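Local coordinates for protein kappa-carrageenase (Pseudoalteromonas carrageenovora, PDB 1DYP) that hydrolyses internal beta-1,4 linkages between D-galactose 4-sulfate and 3,6-anhydro-D-galactose in kappa-carrageenan chains, at residues R19-N24 with T29-Q34. The protein carries 1 engineered substitution. Residues are numbered along the deposited sequence; the frame is centred on the assembly and turned at random.
With CD (cadmium ion), chain C.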
loop_
_atom_site.group_PDB
_atom_site.type_symbol
_atom_site.label_atom_id
_atom_site.label_comp_id
_atom_site.label_asym_id
_atom_site.label_seq_id
_atom_site.Cartn_x
_atom_site.Cartn_y
_atom_site.Cartn_z
ATOM N N ARG A 19 4.979 -4.627 14.019
ATOM C CA ARG A 19 4.833 -4.383 12.590
ATOM C C ARG A 19 5.600 -5.433 11.799
ATOM O O ARG A 19 6.063 -5.190 10.684
ATOM C CB ARG A 19 5.305 -2.969 12.239
ATOM C CG ARG A 19 4.314 -1.885 12.663
ATOM C CD ARG A 19 4.819 -0.493 12.309
ATOM N NE ARG A 19 5.954 -0.116 13.141
ATOM C CZ ARG A 19 6.855 0.806 12.816
ATOM N NH1 ARG A 19 6.762 1.460 11.665
ATOM N NH2 ARG A 19 7.858 1.062 13.641
ATOM N N SER A 20 5.721 -6.615 12.399
ATOM C CA SER A 20 6.416 -7.736 11.783
ATOM C C SER A 20 5.587 -8.997 11.989
ATOM O O SER A 20 5.003 -9.194 13.056
ATOM C CB SER A 20 7.799 -7.917 12.418
ATOM O OG SER A 20 8.590 -6.750 12.254
ATOM N N ASP A 21 5.532 -9.845 10.971
ATOM C CA ASP A 21 4.766 -11.079 11.070
ATOM C C ASP A 21 5.271 -12.068 10.025
ATOM O O ASP A 21 5.490 -11.697 8.877
ATOM C CB ASP A 21 3.278 -10.793 10.831
ATOM C CG ASP A 21 2.364 -11.814 11.497
ATOM O OD1 ASP A 21 2.677 -13.023 11.471
ATOM O OD2 ASP A 21 1.318 -11.404 12.038
ATOM N N GLU A 22 5.467 -13.319 10.433
ATOM C CA GLU A 22 5.926 -14.355 9.508
ATOM C C GLU A 22 4.703 -15.083 8.950
ATOM O O GLU A 22 4.818 -15.992 8.131
ATOM C CB GLU A 22 6.860 -15.339 10.220
ATOM C CG GLU A 22 8.163 -14.715 10.701
ATOM C CD GLU A 22 9.024 -14.210 9.562
ATOM O OE1 GLU A 22 9.332 -15.006 8.648
ATOM O OE2 GLU A 22 9.398 -13.019 9.578
ATOM N N PHE A 23 3.532 -14.660 9.416
ATOM C CA PHE A 23 2.246 -15.199 8.984
ATOM C C PHE A 23 2.017 -16.700 9.121
ATOM O O PHE A 23 1.645 -17.394 8.167
ATOM C CB PHE A 23 1.951 -14.726 7.556
ATOM C CG PHE A 23 1.762 -13.240 7.461
ATOM C CD1 PHE A 23 0.793 -12.609 8.236
ATOM C CD2 PHE A 23 2.587 -12.460 6.656
ATOM C CE1 PHE A 23 0.650 -11.224 8.218
ATOM C CE2 PHE A 23 2.451 -11.068 6.630
ATOM C CZ PHE A 23 1.485 -10.453 7.411
ATOM N N ASN A 24 2.233 -17.187 10.334
ATOM C CA ASN A 24 1.999 -18.582 10.649
ATOM C C ASN A 24 0.552 -18.655 11.126
ATOM O O ASN A 24 -0.100 -19.692 11.020
ATOM C CB ASN A 24 2.952 -19.048 11.749
ATOM C CG ASN A 24 4.391 -19.088 11.283
ATOM O OD1 ASN A 24 4.691 -19.656 10.237
ATOM N ND2 ASN A 24 5.288 -18.489 12.057
ATOM N N THR A 29 -4.828 -9.194 16.745
ATOM C CA THR A 29 -4.430 -8.276 17.803
ATOM C C THR A 29 -3.432 -7.305 17.192
ATOM O O THR A 29 -3.422 -6.113 17.502
ATOM C CB THR A 29 -3.751 -9.016 18.971
ATOM O OG1 THR A 29 -4.717 -9.827 19.646
ATOM C CG2 THR A 29 -3.137 -8.020 19.953
ATOM N N LYS A 30 -2.614 -7.831 16.290
ATOM C CA LYS A 30 -1.581 -7.057 15.626
ATOM C C LYS A 30 -2.095 -6.335 14.389
ATOM O O LYS A 30 -1.734 -5.183 14.142
ATOM C CB LYS A 30 -0.429 -7.988 15.241
ATOM C CG LYS A 30 0.757 -7.306 14.577
ATOM C CD LYS A 30 1.865 -8.312 14.279
ATOM C CE LYS A 30 2.465 -8.872 15.566
ATOM N NZ LYS A 30 3.543 -9.861 15.291
ATOM N N TRP A 31 -2.945 -7.013 13.622
ATOM C CA TRP A 31 -3.477 -6.442 12.389
ATOM C C TRP A 31 -4.974 -6.209 12.364
ATOM O O TRP A 31 -5.751 -6.975 12.932
ATOM C CB TRP A 31 -3.161 -7.343 11.193
ATOM C CG TRP A 31 -1.745 -7.752 11.090
ATOM C CD1 TRP A 31 -1.180 -8.889 11.589
ATOM C CD2 TRP A 31 -0.686 -7.010 10.477
ATOM N NE1 TRP A 31 0.168 -8.899 11.328
ATOM C CE2 TRP A 31 0.498 -7.757 10.648
ATOM C CE3 TRP A 31 -0.623 -5.781 9.803
ATOM C CZ2 TRP A 31 1.736 -7.319 10.169
ATOM C CZ3 TRP A 31 0.608 -5.344 9.327
ATOM C CH2 TRP A 31 1.770 -6.111 9.512
ATOM N N ASN A 32 -5.364 -5.143 11.675
ATOM C CA ASN A 32 -6.769 -4.826 11.481
ATOM C C ASN A 32 -7.022 -5.373 10.075
ATOM O O ASN A 32 -6.489 -4.845 9.094
ATOM C CB ASN A 32 -6.993 -3.317 11.504
ATOM C CG ASN A 32 -8.454 -2.950 11.364
ATOM O OD1 ASN A 32 -9.230 -3.680 10.749
ATOM N ND2 ASN A 32 -8.834 -1.810 11.924
ATOM N N PHE A 33 -7.809 -6.440 9.982
ATOM C CA PHE A 33 -8.096 -7.073 8.698
ATOM C C PHE A 33 -9.365 -6.572 8.007
ATOM O O PHE A 33 -9.827 -7.166 7.037
ATOM C CB PHE A 33 -8.169 -8.591 8.877
ATOM C CG PHE A 33 -6.860 -9.218 9.279
ATOM C CD1 PHE A 33 -5.816 -9.327 8.366
ATOM C CD2 PHE A 33 -6.674 -9.705 10.568
ATOM C CE1 PHE A 33 -4.603 -9.914 8.731
ATOM C CE2 PHE A 33 -5.466 -10.293 10.944
ATOM C CZ PHE A 33 -4.429 -10.399 10.025
ATOM N N GLN A 34 -9.928 -5.485 8.513
ATOM C CA GLN A 34 -11.122 -4.905 7.911
ATOM C C GLN A 34 -11.160 -3.442 8.320
ATOM O O GLN A 34 -11.908 -3.044 9.211
ATOM C CB GLN A 34 -12.378 -5.638 8.385
ATOM C CG GLN A 34 -13.634 -5.232 7.630
ATOM C CD GLN A 34 -14.815 -6.135 7.925
ATOM O OE1 GLN A 34 -14.804 -7.324 7.595
ATOM N NE2 GLN A 34 -15.845 -5.575 8.550
HETATM CD CD CD C . 5.818 -17.111 6.323
HETATM O O HOH W 1 1.600 -11.882 14.764
HETATM O O HOH W 2 8.061 -16.554 6.853
HETATM O O HOH W 3 6.088 -18.700 7.995
HETATM O O HOH W 4 6.659 -19.321 5.300
#
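Trp31 packs its indole against Asp21 and Phe23, where the loop after strand 13-15 folds back on strand 31-32 in the beta-sandwich of this family 16 glycoside hydrolase catalytic domain. Its buried pyrrole nitrogen needs an acceptor, and a carboxylate suits the place: NE1 donates at 2.8 Å to Asp21 OD2, which lies at the ring edge, nearly in the indole plane, and is met on its anti side, 19° out of the carboxylate plane. The other oxygen, OD1, accepts from the backbone N of Phe23 at 2.8 Å, closing an Asx turn and fixing the carboxylate's rotation. Phe23 supplies an apolar flank: its CZ sits over one indole face, offset toward the rim, the ring planes 37° apart in an oblique pairing, not a stack, while CG of the neighbouring Lys30 lies over the rim of the opposite face. Val265 of strand 258-270 touches both aromatic side chains. Within the Asx turn, Glu22 O binds a cadmium ion at 2.4 Å, a site shared with Gly53 O, Asp263 O and waters.

Lys30 is long enough to reach across: CG anti to the backbone N (chi1 -178°) and a bend at chi3 bring NZ 2.8 Å from Ser20 O, almost straight on. NZ also donates to Ala17 O and to a water that in turn donates to Asp21 OD2, bridging charges too far apart (NZ to OD2, 4.2 Å) for a salt bridge.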